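Local coordinates for kcn28 (Kitasatospora, PDB 6J31), which is of unassigned function but has the two-domain GT-B fold, built from two parallel, Rossmann-like sheets, at residues S11-G16 and Y37-S42; L22-E27 and M384-L389; Y106-Y111 and I127-V132; S185-P190 and F205-P210. All blocks are in the same frame, centred on the assembly; numbering follows the deposited sequence.

How the interactions relate
Interactions 1, 3 and 4 lie on one parallel sheet of the N-terminal half, and interaction 2 packs helices 22-30 and 382-391 together beside it. Along the chain interaction 1 closes before interaction 3 opens, and interaction 3 before interaction 4; both 3 and 4 are nested inside the long loop that interaction 2 closes. Interactions 3 and 4, centres about 10 Å apart, adjoin in the sheet, where strand 124-128 of one lies next to strand 185-187 of the other; the centres of 1 and 4 are about 20 Å apart. Interaction 2 touches both 3 and 4, through Leu24 and Leu389 among others, so the end of the chain is packed back against the N-terminal sheet. BG9 is contacted directly by interaction 3.

Interaction 1 (S11-G16 and Y37-S42); sequences SVPSRG and YANDPS
Ser11 and Asn39 meet where two adjacent strands of the Rossmann-like N-terminal sheet, 6-10 and 34-39, run out into their loops. The inner part is buried and closely fitted. Ser11 N gives a nearly straight hydrogen bond to Ala38 O at 3.1 Å, which carries the pairing of the strands one step into the loop that leads to helix 22-30. Beside it Tyr37, its CG anti to the backbone N (chi1 -166°), brings the OH end of its ring to 3.4 Å from Ser11 CB, which meets the ring at its edge; this hydroxyl is buried and has no polar partner in the model. Ser11 OG is bonded instead to His17 O, within the same loop.

The amide of Asn39 fills the next position. Its ND2 makes a weak hydrogen bond to Val12 O at 3.3 Å, while OD1 lies against the peptide that joins Val12 to Pro13, 3.1 Å from Val12 C. The same OD1 accepts Asp40 N at 2.7 Å, in the carbonyl plane and on a lone pair, which should help to fix the turn of the amide. Val12 itself sends its side chain the other way, onto Leu109 and Met88.

Toward solvent the fit is looser and rests on van der Waals contact. Pro13 CG lies 3.8 Å from Asp40 CB, and Pro13 CB touches the OG of exposed Ser42. Asp40 is held by OD2 to Ser59 N, and its OD1 closes an Asx turn: Ser42 N arrives at 2.8 Å on the anti lone pair, while Ser42 OG comes in from above the carboxylate plane.

Interaction 2 (L22-E27 and M384-L389); sequences LELIRE and MRAADL
Glu27 and Met384 touch at the outer end of a helix pair whose inner end is held by Leu24 and two alanines. From CB, which is directed at the opposite helix, the glutamate runs to CG, anti to its backbone N (chi1 172°), and there packs on the methyl of Ala387, with Glu27 CG and Ala387 CB 3.9 Å apart. The chain then bends at chi2, 64°, bringing CD to 3.8 Å from Met384 SD. At the tip both oxygens lie against the thioether, Glu27 OE1 nearest Met384 CE at 3.5 Å and OE2 nearest SD; OE2 also forms a salt bridge with Arg31. The glutamate and methionine chains cross at about a right angle. Met384 starts out pointing away from helix 22-30, and its thioether end is what comes back to meet the carboxylate.

Helix 382-391, near the C-terminus, has returned to the N-terminal half of the molecule, a feature of the GT-B fold, and here it lies against helix 22-30. The short axes approach to 9.5 Å at a crossing angle of -56°. The alanines present only methyl groups here. Leu24 reaches over with CD1, which sits 3.7 Å from Ala386 CB and also 3.7 Å from Ala387 N; its other methyl, CD2, is close to Ala386 CB as well. Ala386 also touches Leu186 of the sheet below. Asp388 binds Arg31 too, placing that one arginine between two acids, one from each helix.

Interaction 3 (Y106-Y111 and I127-V132); sequences YDVLAY and ISPTWV. With BG9 ((2E,2'E)-3,3'-(1,2-phenylene)di(prop-2-enoic acid)), chain I.
One wall of the BG9 pocket is built where Val108 meets Ser128 and Pro129, at the C-terminal ends of the parallel strands of a beta-alpha-beta unit, strand 103-107, helix 112-120 and strand 124-128. The strands are joined by Ile127 N, which donates to Tyr106 O at 2.7 Å with the hydrogen almost in line. Beyond this bond Asp107 CA makes a CA-H...O contact with Ile127 O, and the chains start to part.

Val108 works in two directions. Its CG2, anti to the carbonyl carbon, packs 3.5 Å from Ser128 CA and 3.6 Å from Pro129 CD. Its CG1, anti to the backbone N (chi1 -176°), faces the ligand and comes within 3.9 Å of BG9 C1. Leu109 CD2 adds a contact at C7 of BG9 and Thr130 CG2 another at C6.

Asp107 crosses Pro129 at about a right angle, its OD1 being 3.4 Å from Pro129 CD. A water donates to this OD1 and to Ile127 O, bridging the two segments, and OD1 is also hydrogen-bonded to ND1 of the pocket residue His17. OD2 takes Leu109 N at 2.9 Å, from above the carboxylate plane, to close an Asx turn. Ser128 OG bonds back to Thr130 O. The chemistry is thus apolar toward the ligand, which the methyl groups meet by van der Waals contact, while the place of Asp107, held by Leu109 N and the water, is consistent with a second-shell residue that orients His17.

Interaction 4 (S185-P190 and F205-P210); sequences SLVLVP and FTFIGP
Val187 O is gripped by two amides: Ile208 N from across the strand pair, at 2.8 Å and 174°, and, more weakly, Val189 N of its own loop. Earlier in the strands the parallel pair is joined by Val187 N to Thr206 O, also 2.8 Å, and by Thr206 N to Ser185 O. Past the strand ends a weak bond runs from Gly209 N to Val189 O.

On one face Ser185, Val187, Phe205 and Phe207 line up. Ser185 CB lies 3.4 Å from Phe205 CD1, and Val187 CG2, anti to the carbonyl carbon, meets the same ring at its edge. Val187 runs alongside Phe207 in the same direction, with Val187 CB 3.9 Å from Phe207 CD1. Leu186 and Thr206 take the other face; past the strand ends Leu186 CD2 reaches Ile208 CG1 at 3.9 Å, and Leu188 CD2 lies beside Ile208 CB.

Strand 205-207 is the outermost of the N-terminal sheet within the chain; on its inner side strand 185-187 is bonded to strand 124-128. Helix 382-391 covers Leu186 and Thr206, and helix 305-314 of the C-terminal half touches Val189, Pro190 and Pro210.

Interaction 1 (S11-G16 and Y37-S42)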
# COMPACT_ATOMS: atom_id res chain seq x y z
N SER A 11 -8.96 10.00 3.47
CA SER A 11 -8.02 9.34 2.58
C SER A 11 -8.22 9.87 1.17
O SER A 11 -8.90 10.87 0.96
CB SER A 11 -8.16 7.81 2.63
OG SER A 11 -7.06 7.21 1.96
N VAL A 12 -7.58 9.20 0.21
CA VAL A 12 -7.59 9.62 -1.18
C VAL A 12 -8.07 8.45 -2.02
O VAL A 12 -8.02 7.29 -1.58
CB VAL A 12 -6.19 10.09 -1.63
CG1 VAL A 12 -5.70 11.22 -0.73
CG2 VAL A 12 -5.21 8.93 -1.63
N PRO A 13 -8.53 8.71 -3.25
CA PRO A 13 -9.05 7.61 -4.09
C PRO A 13 -7.98 6.71 -4.70
O PRO A 13 -8.34 5.66 -5.25
CB PRO A 13 -9.83 8.36 -5.19
CG PRO A 13 -9.13 9.67 -5.29
CD PRO A 13 -8.75 10.02 -3.88
N SER A 14 -6.70 7.06 -4.61
CA SER A 14 -5.64 6.20 -5.15
C SER A 14 -5.71 4.82 -4.51
O SER A 14 -6.02 4.68 -3.32
CB SER A 14 -4.27 6.84 -4.91
OG SER A 14 -4.22 8.14 -5.45
N ARG A 15 -5.41 3.79 -5.31
CA ARG A 15 -5.80 2.43 -4.92
C ARG A 15 -5.01 1.91 -3.72
O ARG A 15 -5.54 1.14 -2.92
CB ARG A 15 -5.66 1.48 -6.10
CG ARG A 15 -6.45 0.19 -5.88
CD ARG A 15 -7.82 0.55 -5.29
NE ARG A 15 -8.38 -0.45 -4.38
CZ ARG A 15 -8.17 -0.47 -3.07
NH1 ARG A 15 -7.41 0.45 -2.49
NH2 ARG A 15 -8.74 -1.42 -2.33
N GLY A 16 -3.75 2.30 -3.57
CA GLY A 16 -3.03 1.77 -2.44
C GLY A 16 -3.39 2.37 -1.10
O GLY A 16 -2.78 2.01 -0.08
N TYR A 37 -16.02 9.33 7.03
CA TYR A 37 -14.92 8.98 6.13
C TYR A 37 -14.97 9.92 4.94
O TYR A 37 -15.87 9.81 4.09
CB TYR A 37 -15.02 7.51 5.71
CG TYR A 37 -13.78 6.94 5.07
CD1 TYR A 37 -12.84 7.75 4.44
CD2 TYR A 37 -13.54 5.57 5.09
CE1 TYR A 37 -11.71 7.22 3.86
CE2 TYR A 37 -12.42 5.03 4.51
CZ TYR A 37 -11.50 5.85 3.90
OH TYR A 37 -10.38 5.31 3.32
N ALA A 38 -14.01 10.83 4.86
CA ALA A 38 -13.92 11.79 3.77
C ALA A 38 -13.06 11.20 2.65
O ALA A 38 -11.91 10.84 2.88
CB ALA A 38 -13.34 13.11 4.25
N ASN A 39 -13.64 11.11 1.46
CA ASN A 39 -12.90 10.62 0.30
C ASN A 39 -13.66 11.01 -0.96
O ASN A 39 -14.80 11.46 -0.91
CB ASN A 39 -12.68 9.11 0.38
CG ASN A 39 -11.39 8.68 -0.27
OD1 ASN A 39 -10.94 9.29 -1.25
ND2 ASN A 39 -10.76 7.66 0.29
N ASP A 40 -12.99 10.83 -2.10
CA ASP A 40 -13.61 11.14 -3.38
C ASP A 40 -14.78 10.20 -3.64
O ASP A 40 -14.74 9.03 -3.27
CB ASP A 40 -12.57 11.02 -4.50
CG ASP A 40 -13.09 11.52 -5.84
OD1 ASP A 40 -13.91 10.81 -6.46
OD2 ASP A 40 -12.66 12.61 -6.28
N PRO A 41 -15.87 10.69 -4.25
CA PRO A 41 -17.02 9.81 -4.50
C PRO A 41 -16.71 8.63 -5.40
O PRO A 41 -17.47 7.66 -5.39
CB PRO A 41 -18.04 10.76 -5.16
CG PRO A 41 -17.65 12.11 -4.68
CD PRO A 41 -16.16 12.09 -4.61
N SER A 42 -15.60 8.65 -6.14
CA SER A 42 -15.27 7.52 -6.99
C SER A 42 -15.07 6.23 -6.20
O SER A 42 -15.17 5.15 -6.78
CB SER A 42 -14.03 7.83 -7.82
OG SER A 42 -12.90 8.02 -7.00

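Interaction 2 (L22-E27 and M384-L389)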
# COMPACT_ATOMS: atom_id res chain seq x y z
N LEU A 22 -9.64 -0.44 5.73
CA LEU A 22 -11.07 -0.73 5.79
C LEU A 22 -11.44 -1.50 7.05
O LEU A 22 -12.42 -1.16 7.73
CB LEU A 22 -11.55 -1.50 4.55
CG LEU A 22 -11.85 -0.78 3.23
CD1 LEU A 22 -11.54 0.71 3.26
CD2 LEU A 22 -11.21 -1.47 2.03
N GLU A 23 -10.68 -2.54 7.38
CA GLU A 23 -11.02 -3.33 8.57
C GLU A 23 -10.83 -2.52 9.84
O GLU A 23 -11.54 -2.76 10.83
CB GLU A 23 -10.20 -4.61 8.61
CG GLU A 23 -10.55 -5.59 7.49
CD GLU A 23 -12.05 -5.79 7.34
OE1 GLU A 23 -12.74 -5.99 8.37
OE2 GLU A 23 -12.53 -5.76 6.19
N LEU A 24 -9.88 -1.58 9.85
CA LEU A 24 -9.74 -0.71 11.01
C LEU A 24 -10.97 0.18 11.18
O LEU A 24 -11.48 0.32 12.29
CB LEU A 24 -8.47 0.13 10.87
CG LEU A 24 -8.20 1.18 11.95
CD1 LEU A 24 -8.24 0.53 13.31
CD2 LEU A 24 -6.86 1.85 11.72
N ILE A 25 -11.46 0.76 10.08
CA ILE A 25 -12.65 1.61 10.17
C ILE A 25 -13.86 0.78 10.57
O ILE A 25 -14.68 1.21 11.40
CB ILE A 25 -12.89 2.34 8.84
CG1 ILE A 25 -11.64 3.10 8.40
CG2 ILE A 25 -14.06 3.30 8.99
CD1 ILE A 25 -11.21 4.17 9.37
N ARG A 26 -13.99 -0.41 10.00
CA ARG A 26 -15.09 -1.30 10.36
C ARG A 26 -15.07 -1.64 11.84
O ARG A 26 -16.12 -1.69 12.49
CB ARG A 26 -15.02 -2.57 9.52
CG ARG A 26 -16.30 -3.37 9.49
CD ARG A 26 -16.06 -4.78 8.97
NE ARG A 26 -15.41 -4.77 7.66
CZ ARG A 26 -16.00 -4.40 6.53
NH1 ARG A 26 -17.26 -3.98 6.54
NH2 ARG A 26 -15.33 -4.44 5.39
N GLU A 27 -13.87 -1.87 12.40
CA GLU A 27 -13.76 -2.17 13.82
C GLU A 27 -14.16 -0.97 14.68
O GLU A 27 -14.83 -1.14 15.70
CB GLU A 27 -12.34 -2.61 14.16
CG GLU A 27 -12.07 -2.75 15.65
CD GLU A 27 -12.89 -3.85 16.31
OE1 GLU A 27 -13.35 -4.78 15.60
OE2 GLU A 27 -13.11 -3.78 17.54
N MET A 384 -7.02 -4.72 16.29
CA MET A 384 -7.43 -4.43 17.66
C MET A 384 -6.47 -3.47 18.34
O MET A 384 -6.91 -2.57 19.07
CB MET A 384 -7.55 -5.73 18.46
CG MET A 384 -8.56 -6.71 17.86
SD MET A 384 -10.24 -6.07 17.78
CE MET A 384 -10.95 -7.18 16.58
N ARG A 385 -5.17 -3.63 18.12
CA ARG A 385 -4.22 -2.69 18.72
C ARG A 385 -4.37 -1.30 18.12
O ARG A 385 -4.32 -0.30 18.84
CB ARG A 385 -2.79 -3.19 18.57
CG ARG A 385 -1.80 -2.34 19.35
CD ARG A 385 -0.36 -2.68 19.04
NE ARG A 385 0.54 -1.82 19.80
CZ ARG A 385 1.86 -1.78 19.65
NH1 ARG A 385 2.46 -2.57 18.76
NH2 ARG A 385 2.59 -0.96 20.38
N ALA A 386 -4.58 -1.22 16.80
CA ALA A 386 -4.75 0.08 16.16
C ALA A 386 -6.00 0.79 16.68
O ALA A 386 -5.96 1.99 16.98
CB ALA A 386 -4.82 -0.09 14.65
N ALA A 387 -7.10 0.06 16.82
CA ALA A 387 -8.32 0.65 17.35
C ALA A 387 -8.12 1.09 18.80
O ALA A 387 -8.60 2.16 19.20
CB ALA A 387 -9.48 -0.33 17.24
N ASP A 388 -7.42 0.29 19.60
CA ASP A 388 -7.18 0.67 20.99
C ASP A 388 -6.35 1.95 21.08
O ASP A 388 -6.62 2.81 21.93
CB ASP A 388 -6.48 -0.46 21.75
CG ASP A 388 -7.37 -1.68 21.92
OD1 ASP A 388 -8.59 -1.58 21.66
OD2 ASP A 388 -6.85 -2.74 22.33
N LEU A 389 -5.34 2.09 20.22
CA LEU A 389 -4.52 3.30 20.24
C LEU A 389 -5.32 4.53 19.84
O LEU A 389 -5.13 5.61 20.40
CB LEU A 389 -3.31 3.12 19.32
CG LEU A 389 -2.24 2.18 19.87
CD1 LEU A 389 -1.07 2.08 18.90
CD2 LEU A 389 -1.78 2.66 21.24

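Interaction 3 (Y106-Y111 and I127-V132)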
# COMPACT_ATOMS: atom_id res chain seq x y z
N TYR A 106 -5.95 10.14 9.16
CA TYR A 106 -5.70 10.50 7.78
C TYR A 106 -4.62 9.63 7.15
O TYR A 106 -3.58 9.37 7.75
CB TYR A 106 -5.30 11.98 7.66
CG TYR A 106 -4.00 12.34 8.34
CD1 TYR A 106 -3.94 12.56 9.71
CD2 TYR A 106 -2.83 12.49 7.60
CE1 TYR A 106 -2.74 12.89 10.33
CE2 TYR A 106 -1.64 12.83 8.20
CZ TYR A 106 -1.60 13.02 9.56
OH TYR A 106 -0.40 13.35 10.15
N ASP A 107 -4.88 9.21 5.91
CA ASP A 107 -3.88 8.54 5.10
C ASP A 107 -2.71 9.50 4.83
O ASP A 107 -2.83 10.71 4.99
CB ASP A 107 -4.52 8.09 3.79
CG ASP A 107 -3.51 7.54 2.81
OD1 ASP A 107 -3.11 6.37 2.97
OD2 ASP A 107 -3.09 8.30 1.92
N VAL A 108 -1.57 8.92 4.43
CA VAL A 108 -0.36 9.71 4.20
C VAL A 108 -0.61 10.85 3.22
O VAL A 108 -0.09 11.95 3.38
CB VAL A 108 0.79 8.80 3.69
CG1 VAL A 108 2.09 9.59 3.56
CG2 VAL A 108 0.98 7.63 4.62
N LEU A 109 -1.42 10.60 2.19
CA LEU A 109 -1.71 11.61 1.18
C LEU A 109 -2.85 12.53 1.58
O LEU A 109 -3.16 13.47 0.83
CB LEU A 109 -2.02 10.93 -0.16
CG LEU A 109 -0.91 10.09 -0.80
CD1 LEU A 109 -1.33 9.55 -2.15
CD2 LEU A 109 0.36 10.90 -0.94
N ALA A 110 -3.45 12.33 2.75
CA ALA A 110 -4.53 13.17 3.24
C ALA A 110 -4.06 14.08 4.37
O ALA A 110 -4.85 14.45 5.25
CB ALA A 110 -5.71 12.31 3.69
N TYR A 111 -2.80 14.48 4.32
CA TYR A 111 -2.19 15.35 5.33
C TYR A 111 -2.85 16.72 5.46
O TYR A 111 -2.66 17.37 6.49
CB TYR A 111 -0.69 15.51 5.05
CG TYR A 111 -0.38 16.02 3.67
CD1 TYR A 111 -0.27 17.38 3.41
CD2 TYR A 111 -0.20 15.14 2.61
CE1 TYR A 111 0.01 17.86 2.14
CE2 TYR A 111 0.07 15.60 1.33
CZ TYR A 111 0.17 16.95 1.10
OH TYR A 111 0.44 17.39 -0.17
N ILE A 127 -2.38 7.39 9.21
CA ILE A 127 -2.53 5.97 8.88
C ILE A 127 -1.68 5.73 7.64
O ILE A 127 -2.05 6.14 6.53
CB ILE A 127 -4.00 5.60 8.63
CG1 ILE A 127 -4.90 6.13 9.75
CG2 ILE A 127 -4.16 4.08 8.52
CD1 ILE A 127 -4.72 5.42 11.08
N SER A 128 -0.54 5.07 7.81
CA SER A 128 0.40 4.86 6.71
C SER A 128 0.21 3.48 6.12
O SER A 128 0.39 2.48 6.83
CB SER A 128 1.84 5.03 7.19
OG SER A 128 2.74 4.71 6.15
N PRO A 129 -0.12 3.36 4.83
CA PRO A 129 -0.32 2.03 4.23
C PRO A 129 0.96 1.30 3.87
O PRO A 129 0.90 0.11 3.53
CB PRO A 129 -1.14 2.34 2.98
CG PRO A 129 -0.66 3.69 2.57
CD PRO A 129 -0.42 4.44 3.87
N THR A 130 2.11 1.96 3.93
CA THR A 130 3.38 1.32 3.62
C THR A 130 4.41 1.86 4.60
O THR A 130 4.09 2.61 5.53
CB THR A 130 3.78 1.54 2.15
OG1 THR A 130 4.92 0.73 1.84
CG2 THR A 130 4.12 3.00 1.90
N TRP A 131 5.67 1.49 4.41
CA TRP A 131 6.70 1.91 5.34
C TRP A 131 6.91 3.43 5.28
O TRP A 131 6.62 4.08 4.27
CB TRP A 131 8.02 1.19 5.06
CG TRP A 131 8.47 1.12 3.62
CD1 TRP A 131 8.22 0.11 2.74
CD2 TRP A 131 9.28 2.07 2.91
NE1 TRP A 131 8.80 0.38 1.53
CE2 TRP A 131 9.46 1.58 1.61
CE3 TRP A 131 9.85 3.30 3.26
CZ2 TRP A 131 10.20 2.26 0.64
CZ3 TRP A 131 10.59 3.98 2.29
CH2 TRP A 131 10.75 3.46 1.00
N VAL A 132 7.38 3.98 6.39
CA VAL A 132 7.55 5.41 6.53
C VAL A 132 9.01 5.77 6.29
O VAL A 132 9.89 4.91 6.24
CB VAL A 132 7.07 5.91 7.91
CG1 VAL A 132 5.59 5.61 8.10
CG2 VAL A 132 7.90 5.27 9.02
C1 BG9 I . 4.31 7.38 1.28
C2 BG9 I . 4.88 8.20 0.30
C3 BG9 I . 4.25 8.37 -0.93
C4 BG9 I . 3.02 7.74 -1.18
C5 BG9 I . 2.45 6.93 -0.20
C6 BG9 I . 3.09 6.75 1.03
C7 BG9 I . 2.29 7.92 -2.53
C8 BG9 I . 2.48 7.06 -3.53
C9 BG9 I . 1.73 7.27 -4.86
C10 BG9 I . 4.92 9.29 -1.98
C11 BG9 I . 6.23 9.52 -1.88
C12 BG9 I . 6.92 10.44 -2.90
O2 BG9 I . 7.62 11.32 -2.51
O3 BG9 I . 2.51 8.09 -5.70
O HOH W 1 -3.99 4.52 4.55

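Interaction 4 (S185-P190 and F205-P210)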
# COMPACT_ATOMS: atom_id res chain seq x y z
N SER A 185 1.46 8.19 14.35
CA SER A 185 1.30 7.44 13.11
C SER A 185 1.11 5.97 13.40
O SER A 185 1.83 5.39 14.21
CB SER A 185 2.50 7.65 12.18
OG SER A 185 2.40 6.81 11.05
N LEU A 186 0.13 5.37 12.73
CA LEU A 186 -0.06 3.93 12.73
C LEU A 186 0.47 3.42 11.40
O LEU A 186 -0.10 3.71 10.35
CB LEU A 186 -1.53 3.56 12.93
CG LEU A 186 -2.18 4.00 14.24
CD1 LEU A 186 -3.63 3.59 14.28
CD2 LEU A 186 -1.42 3.42 15.42
N VAL A 187 1.58 2.69 11.45
CA VAL A 187 2.22 2.17 10.25
C VAL A 187 1.69 0.76 10.04
O VAL A 187 1.98 -0.15 10.82
CB VAL A 187 3.75 2.19 10.38
CG1 VAL A 187 4.41 1.89 9.04
CG2 VAL A 187 4.22 3.53 10.92
N LEU A 188 0.95 0.57 8.96
CA LEU A 188 0.22 -0.68 8.74
C LEU A 188 1.10 -1.74 8.09
O LEU A 188 0.65 -2.46 7.20
CB LEU A 188 -1.01 -0.38 7.89
CG LEU A 188 -2.09 0.45 8.59
CD1 LEU A 188 -3.46 0.29 7.92
CD2 LEU A 188 -2.17 0.12 10.08
N VAL A 189 2.36 -1.83 8.49
CA VAL A 189 3.27 -2.87 8.04
C VAL A 189 4.02 -3.41 9.25
O VAL A 189 4.13 -2.73 10.28
CB VAL A 189 4.27 -2.35 6.97
CG1 VAL A 189 3.55 -1.60 5.85
CG2 VAL A 189 5.31 -1.45 7.60
N PRO A 190 4.49 -4.65 9.19
CA PRO A 190 5.35 -5.16 10.26
C PRO A 190 6.72 -4.49 10.23
O PRO A 190 7.15 -3.97 9.20
CB PRO A 190 5.46 -6.66 9.96
CG PRO A 190 5.19 -6.77 8.49
CD PRO A 190 4.21 -5.68 8.17
N PHE A 205 5.88 6.66 15.76
CA PHE A 205 5.36 5.69 14.80
C PHE A 205 5.13 4.36 15.50
O PHE A 205 6.00 3.90 16.25
CB PHE A 205 6.33 5.49 13.63
CG PHE A 205 6.60 6.74 12.81
CD1 PHE A 205 5.82 7.04 11.70
CD2 PHE A 205 7.65 7.58 13.13
CE1 PHE A 205 6.07 8.17 10.95
CE2 PHE A 205 7.91 8.71 12.37
CZ PHE A 205 7.12 9.01 11.28
N THR A 206 3.97 3.75 15.27
CA THR A 206 3.68 2.42 15.80
C THR A 206 3.53 1.44 14.65
O THR A 206 2.70 1.65 13.76
CB THR A 206 2.41 2.42 16.65
OG1 THR A 206 2.60 3.26 17.80
CG2 THR A 206 2.08 1.01 17.12
N PHE A 207 4.32 0.37 14.67
CA PHE A 207 4.23 -0.67 13.65
C PHE A 207 3.07 -1.59 14.01
O PHE A 207 3.13 -2.32 15.01
CB PHE A 207 5.54 -1.43 13.53
CG PHE A 207 6.67 -0.59 13.01
CD1 PHE A 207 6.66 -0.13 11.70
CD2 PHE A 207 7.75 -0.26 13.82
CE1 PHE A 207 7.69 0.65 11.22
CE2 PHE A 207 8.79 0.51 13.34
CZ PHE A 207 8.76 0.97 12.04
N ILE A 208 2.01 -1.54 13.22
CA ILE A 208 0.77 -2.24 13.54
C ILE A 208 0.71 -3.57 12.80
O ILE A 208 0.12 -4.54 13.28
CB ILE A 208 -0.45 -1.35 13.21
CG1 ILE A 208 -0.49 -0.16 14.16
CG2 ILE A 208 -1.75 -2.14 13.30
CD1 ILE A 208 -0.86 -0.52 15.58
N GLY A 209 1.34 -3.63 11.63
CA GLY A 209 1.10 -4.71 10.71
C GLY A 209 -0.23 -4.50 10.02
O GLY A 209 -0.91 -3.49 10.23
N PRO A 210 -0.63 -5.44 9.18
CA PRO A 210 -1.89 -5.29 8.45
C PRO A 210 -3.09 -5.34 9.38
O PRO A 210 -3.07 -5.99 10.43
CB PRO A 210 -1.90 -6.49 7.49
CG PRO A 210 -1.05 -7.50 8.18
CD PRO A 210 0.03 -6.71 8.86